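Local coordinates for protein dihydroorotase (Saccharomyces cerevisiae, PDB 6L0B) that catalyses the reversible cyclisation of N-carbamoyl-L-aspartate to dihydroorotate, the third step of de novo pyrimidine synthesis, as a zinc-dependent enzyme, at residues A[34-39]-A[67-72]; A[260-265]-A[272-277]. All coordinates share one frame; numbering follows the deposited sequence.

Contact 1 (A[34-39]-A[67-72]); sequences GVSIAY and KTTFLM
Ser-36, Ala-38, Thr-69 and Leu-71 share three backbone hydrogen bonds that join 34-39 to 67-72. Thr-69 N gives its hydrogen to Ser-36 O at 2.9 Å. Ala-38 N then reaches Thr-69 O at 3.1 Å, and Ala-38 O accepts from Leu-71 N at 3.0 Å. Ala-38 thus uses both its N-H and its C=O toward the same strand, as a residue in a parallel ladder does. Weaker CA-H...O contacts run from Ile-37 to Thr-69 O and from Tyr-39 to Leu-71 O.

The two strands are the ends of a right-handed beta-alpha-beta unit made of strand 37-40, helix 51-64 and strand 69-71. It belongs to the TIM-barrel fold of the amidohydrolases. Strand 37-40 is central here, since strand 11-15 pairs with its other edge.

The apolar contacts lie on the sheet face that carries Ile-37, Tyr-39, Thr-69 and Leu-71. Ile-37 and Thr-69 point the same way, side by side. The CG2 branch of Ile-37 meets Leu-71 CD1 at 4.0 Å. Tyr-39 lies across Leu-71 at about a right angle. Its CG is anti to the backbone N (chi1 -177°), which takes the ring along the neighbouring strand. The edge of the ring at CD1 touches Leu-71 CB at 3.7 Å. Farther on, the ring meets Tyr-312.

Ala-38 and Phe-70 lie on the other face, where Phe-70 packs on helices 28-32 and 51-64. Within 67-72, Thr-68 CG2 covers one face of the Phe-70 ring, 3.8 Å above its plane and offset toward the rim. The same methyl comes close to Ser-36 O. Among the polar side chains, Thr-69 OG1 is hydrogen-bonded to Ala-320 N.

Contact 2 (A[260-265]-A[272-277]); sequences APHPVQ and GVCAGV. With URF (5-fluorouracil), chain G.
His-262 stands over Cys-274 in the long loop that follows strand 253-255 of the amidohydrolase TIM barrel. Both 260-265 and 272-277 belong to this loop, and together they line one side of the 5-fluorouracil site. One face of the imidazole lies over Cys-274 CB. That carbon is 3.7 Å from the centroid of the His-262 ring and 30° off the ring normal, a CH-pi contact. Within the ring, ND1 is the atom nearest Cys-274 CB. The sulfur lies farther out and meets the ring obliquely, with Cys-274 SG 4.7 Å from the centroid. The chi1 of His-262 (-51°) sets CG anti to the carbonyl carbon and turns the ring toward 272-277. The imidazole lies beside the 5-fluorouracil, but its detailed fit to F5 is doubtful.

Gly-276 passes beside the same ring, with its CA 3.8 Å from His-262 NE2. Having no side chain, it lets the two backbones run close together here. Ala-260 directs its methyl to the bound ring and sits over one face of it, with CB 3.5 Å from C5 of 5-fluorouracil. Arg-18 and Asn-43 hydrogen-bond to the ligand. Lys-267, in the loop between the segments, ties Cys-274 O and Gly-276 O together. The hydrogen bond across the contact runs from Ala-260 N to Val-277 O at 2.9 Å, with the donor 50° above the carbonyl plane.

How the contacts relate
Contact 1 is in the barrel wall; contact 2 is in the loop after strand 253-255, at the ligand site. Contact 1 pairs neighbouring strands near the start of the chain. Contact 2 forms later, within one loop. Their centres are 23 Å apart and they do not touch. Both are largely buried. Contact 1 meets no other subunit, whereas the outer residues Val-264, Gly-272 and Val-273 of contact 2 meet the second subunit. Contact 1 is a regular ladder with aliphatic and aromatic packing. Contact 2 has little regular backbone pairing and sets the Ala-260 methyl against the ligand, with an imidazole packed on Cys-274. Ala-260's side chain is about 6 Å from a zinc ion, that of Tyr-39 about 9 Å.

Contact 1 (A[34-39]-A[67-72])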
loop_
_atom_site.group_PDB
_atom_site.type_symbol
_atom_site.label_atom_id
_atom_site.label_comp_id
_atom_site.label_asym_id
_atom_site.label_seq_id
_atom_site.Cartn_x
_atom_site.Cartn_y
_atom_site.Cartn_z
ATOM N N GLY A 34 -4.048 18.194 23.750
ATOM C CA GLY A 34 -4.906 19.350 23.626
ATOM C C GLY A 34 -6.387 19.039 23.531
ATOM O O GLY A 34 -7.145 19.884 23.053
ATOM N N VAL A 35 -6.819 17.845 23.941
ATOM C CA VAL A 35 -8.202 17.410 23.788
ATOM C C VAL A 35 -8.803 17.241 25.169
ATOM O O VAL A 35 -8.199 16.602 26.036
ATOM C CB VAL A 35 -8.309 16.106 22.973
ATOM C CG1 VAL A 35 -9.737 15.579 22.999
ATOM C CG2 VAL A 35 -7.846 16.342 21.537
ATOM N N SER A 36 -9.976 17.831 25.380
ATOM C CA SER A 36 -10.682 17.708 26.649
ATOM C C SER A 36 -11.773 16.655 26.617
ATOM O O SER A 36 -11.972 15.946 27.607
ATOM C CB SER A 36 -11.313 19.039 27.066
ATOM O OG SER A 36 -12.074 18.839 28.253
ATOM N N ILE A 37 -12.483 16.552 25.495
ATOM C CA ILE A 37 -13.566 15.596 25.320
ATOM C C ILE A 37 -13.126 14.564 24.295
ATOM O O ILE A 37 -12.696 14.918 23.191
ATOM C CB ILE A 37 -14.862 16.275 24.853
ATOM C CG1 ILE A 37 -15.290 17.337 25.858
ATOM C CG2 ILE A 37 -15.944 15.217 24.591
ATOM C CD1 ILE A 37 -16.215 18.366 25.254
ATOM N N ALA A 38 -13.282 13.295 24.645
ATOM C CA ALA A 38 -12.851 12.188 23.808
ATOM C C ALA A 38 -13.931 11.129 23.773
ATOM O O ALA A 38 -14.352 10.647 24.831
ATOM C CB ALA A 38 -11.558 11.568 24.347
ATOM N N TYR A 39 -14.308 10.702 22.570
ATOM C CA TYR A 39 -15.253 9.599 22.382
ATOM C C TYR A 39 -14.478 8.283 22.300
ATOM O O TYR A 39 -13.711 8.080 21.357
ATOM C CB TYR A 39 -16.075 9.831 21.112
ATOM C CG TYR A 39 -17.121 8.795 20.852
ATOM C CD1 TYR A 39 -18.266 8.738 21.630
ATOM C CD2 TYR A 39 -16.988 7.873 19.816
ATOM C CE1 TYR A 39 -19.254 7.792 21.395
ATOM C CE2 TYR A 39 -17.974 6.920 19.563
ATOM C CZ TYR A 39 -19.108 6.887 20.357
ATOM O OH TYR A 39 -20.101 5.955 20.123
ATOM N N LYS A 67 -9.161 14.789 34.472
ATOM C CA LYS A 67 -9.714 16.010 33.891
ATOM C C LYS A 67 -10.242 15.812 32.469
ATOM O O LYS A 67 -10.708 16.785 31.852
ATOM C CB LYS A 67 -8.676 17.146 33.912
ATOM C CG LYS A 67 -8.537 17.809 35.282
ATOM C CD LYS A 67 -7.430 18.851 35.328
ATOM C CE LYS A 67 -6.333 18.432 36.302
ATOM N NZ LYS A 67 -5.057 19.148 35.997
ATOM N N THR A 68 -10.232 14.580 31.952
ATOM C CA THR A 68 -10.691 14.317 30.591
ATOM C C THR A 68 -12.126 13.811 30.663
ATOM O O THR A 68 -12.439 12.918 31.454
ATOM C CB THR A 68 -9.813 13.291 29.857
ATOM O OG1 THR A 68 -8.428 13.658 29.934
ATOM C CG2 THR A 68 -10.237 13.195 28.384
ATOM N N THR A 69 -12.992 14.405 29.856
ATOM C CA THR A 69 -14.377 13.977 29.755
ATOM C C THR A 69 -14.455 12.824 28.771
ATOM O O THR A 69 -13.920 12.921 27.659
ATOM C CB THR A 69 -15.239 15.146 29.296
ATOM O OG1 THR A 69 -14.906 16.288 30.106
ATOM C CG2 THR A 69 -16.748 14.825 29.375
ATOM N N PHE A 70 -15.119 11.735 29.179
ATOM C CA PHE A 70 -15.125 10.474 28.435
ATOM C C PHE A 70 -16.531 10.129 27.973
ATOM O O PHE A 70 -17.429 9.915 28.793
ATOM C CB PHE A 70 -14.554 9.347 29.276
ATOM C CG PHE A 70 -13.071 9.413 29.416
ATOM C CD1 PHE A 70 -12.252 9.291 28.302
ATOM C CD2 PHE A 70 -12.486 9.588 30.663
ATOM C CE1 PHE A 70 -10.892 9.341 28.423
ATOM C CE2 PHE A 70 -11.108 9.647 30.797
ATOM C CZ PHE A 70 -10.309 9.526 29.678
ATOM N N LEU A 71 -16.719 10.099 26.659
ATOM C CA LEU A 71 -17.924 9.564 26.048
ATOM C C LEU A 71 -17.647 8.136 25.583
ATOM O O LEU A 71 -16.680 7.887 24.853
ATOM C CB LEU A 71 -18.383 10.446 24.888
ATOM C CG LEU A 71 -18.358 11.963 25.134
ATOM C CD1 LEU A 71 -18.981 12.698 23.953
ATOM C CD2 LEU A 71 -19.058 12.358 26.439
ATOM N N MET A 72 -18.465 7.201 26.046
ATOM C CA MET A 72 -18.228 5.793 25.781
ATOM C C MET A 72 -19.195 5.302 24.700
ATOM O O MET A 72 -20.154 5.992 24.312
ATOM C CB MET A 72 -18.339 4.974 27.066
ATOM C CG MET A 72 -17.454 5.464 28.229
ATOM S SD MET A 72 -15.648 5.547 28.048
ATOM C CE MET A 72 -15.181 3.858 28.340
HETATM O O HOH W 1 -8.169 15.989 28.371
#

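Contact 2 (A[260-265]-A[272-277])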
loop_
_atom_site.group_PDB
_atom_site.type_symbol
_atom_site.label_atom_id
_atom_site.label_comp_id
_atom_site.label_asym_id
_atom_site.label_seq_id
_atom_site.Cartn_x
_atom_site.Cartn_y
_atom_site.Cartn_z
ATOM N N ALA A 260 -4.877 5.253 16.855
ATOM C CA ALA A 260 -4.954 3.810 17.110
ATOM C C ALA A 260 -3.565 3.273 17.450
ATOM O O ALA A 260 -2.804 2.865 16.555
ATOM C CB ALA A 260 -5.537 3.078 15.906
ATOM N N PRO A 261 -3.201 3.238 18.734
ATOM C CA PRO A 261 -1.842 2.824 19.112
ATOM C C PRO A 261 -1.643 1.319 19.005
ATOM O O PRO A 261 -2.573 0.546 19.228
ATOM C CB PRO A 261 -1.708 3.334 20.558
ATOM C CG PRO A 261 -3.131 3.449 21.064
ATOM C CD PRO A 261 -3.996 3.728 19.879
ATOM N N HIS A 262 -0.440 0.919 18.565
ATOM C CA HIS A 262 0.058 -0.472 18.539
ATOM C C HIS A 262 1.533 -0.435 18.912
ATOM O O HIS A 262 2.243 0.502 18.521
ATOM C CB HIS A 262 -0.074 -1.165 17.172
ATOM C CG HIS A 262 -1.438 -1.083 16.564
ATOM N ND1 HIS A 262 -2.292 -2.168 16.518
ATOM C CD2 HIS A 262 -2.070 -0.073 15.927
ATOM C CE1 HIS A 262 -3.413 -1.814 15.920
ATOM N NE2 HIS A 262 -3.305 -0.548 15.549
ATOM N N PRO A 263 2.041 -1.435 19.621
ATOM C CA PRO A 263 3.490 -1.479 19.859
ATOM C C PRO A 263 4.231 -1.599 18.534
ATOM O O PRO A 263 3.690 -2.089 17.543
ATOM C CB PRO A 263 3.678 -2.721 20.743
ATOM C CG PRO A 263 2.302 -3.096 21.243
ATOM C CD PRO A 263 1.338 -2.603 20.187
ATOM N N VAL A 264 5.466 -1.086 18.513
ATOM C CA VAL A 264 6.267 -1.052 17.288
ATOM C C VAL A 264 6.410 -2.444 16.664
ATOM O O VAL A 264 6.488 -2.576 15.435
ATOM C CB VAL A 264 7.653 -0.427 17.559
ATOM C CG1 VAL A 264 8.446 -1.235 18.601
ATOM C CG2 VAL A 264 8.453 -0.371 16.273
ATOM N N GLN A 265 6.446 -3.498 17.482
ATOM C CA GLN A 265 6.658 -4.830 16.926
ATOM C C GLN A 265 5.451 -5.322 16.132
ATOM O O GLN A 265 5.607 -6.187 15.264
ATOM C CB GLN A 265 6.998 -5.831 18.045
ATOM C CG GLN A 265 7.739 -5.229 19.221
ATOM C CD GLN A 265 6.798 -4.619 20.221
ATOM O OE1 GLN A 265 5.696 -5.125 20.421
ATOM N NE2 GLN A 265 7.207 -3.511 20.837
ATOM N N GLY A 272 0.700 -9.222 7.723
ATOM C CA GLY A 272 -0.207 -8.964 8.828
ATOM C C GLY A 272 0.145 -7.748 9.674
ATOM O O GLY A 272 0.008 -7.791 10.903
ATOM N N VAL A 273 0.603 -6.660 9.050
ATOM C CA VAL A 273 0.856 -5.436 9.802
ATOM C C VAL A 273 -0.452 -4.926 10.398
ATOM O O VAL A 273 -1.514 -4.962 9.758
ATOM C CB VAL A 273 1.519 -4.366 8.911
ATOM C CG1 VAL A 273 1.404 -2.969 9.542
ATOM C CG2 VAL A 273 2.992 -4.691 8.686
ATOM N N CYS A 274 -0.389 -4.477 11.649
ATOM C CA CYS A 274 -1.571 -3.935 12.309
ATOM C C CYS A 274 -1.921 -2.563 11.743
ATOM O O CYS A 274 -1.062 -1.685 11.632
ATOM C CB CYS A 274 -1.333 -3.822 13.809
ATOM S SG CYS A 274 -1.041 -5.375 14.633
ATOM N N ALA A 275 -3.188 -2.375 11.384
ATOM C CA ALA A 275 -3.650 -1.070 10.934
ATOM C C ALA A 275 -3.728 -0.091 12.106
ATOM O O ALA A 275 -4.107 -0.463 13.217
ATOM C CB ALA A 275 -5.023 -1.200 10.276
ATOM N N GLY A 276 -3.380 1.174 11.851
ATOM C CA GLY A 276 -3.509 2.203 12.869
ATOM C C GLY A 276 -2.388 3.218 12.978
ATOM O O GLY A 276 -1.198 2.879 13.068
ATOM N N VAL A 277 -2.761 4.487 13.039
ATOM C CA VAL A 277 -1.795 5.561 13.186
ATOM C C VAL A 277 -2.021 6.192 14.545
ATOM O O VAL A 277 -3.154 6.556 14.884
ATOM C CB VAL A 277 -1.934 6.607 12.069
ATOM C CG1 VAL A 277 -1.081 7.795 12.378
ATOM C CG2 VAL A 277 -1.549 5.997 10.733
HETATM N N1 URF G . -7.875 1.058 12.588
HETATM C C2 URF G . -9.197 1.291 13.223
HETATM N N3 URF G . -9.329 0.898 14.658
HETATM C C4 URF G . -8.199 0.320 15.381
HETATM C C5 URF G . -6.907 0.087 14.729
HETATM C C6 URF G . -6.786 0.462 13.343
HETATM O O2 URF G . -10.114 1.770 12.606
HETATM O O4 URF G . -8.229 0.004 16.519
HETATM F F5 URF G . -5.911 -0.496 15.499
#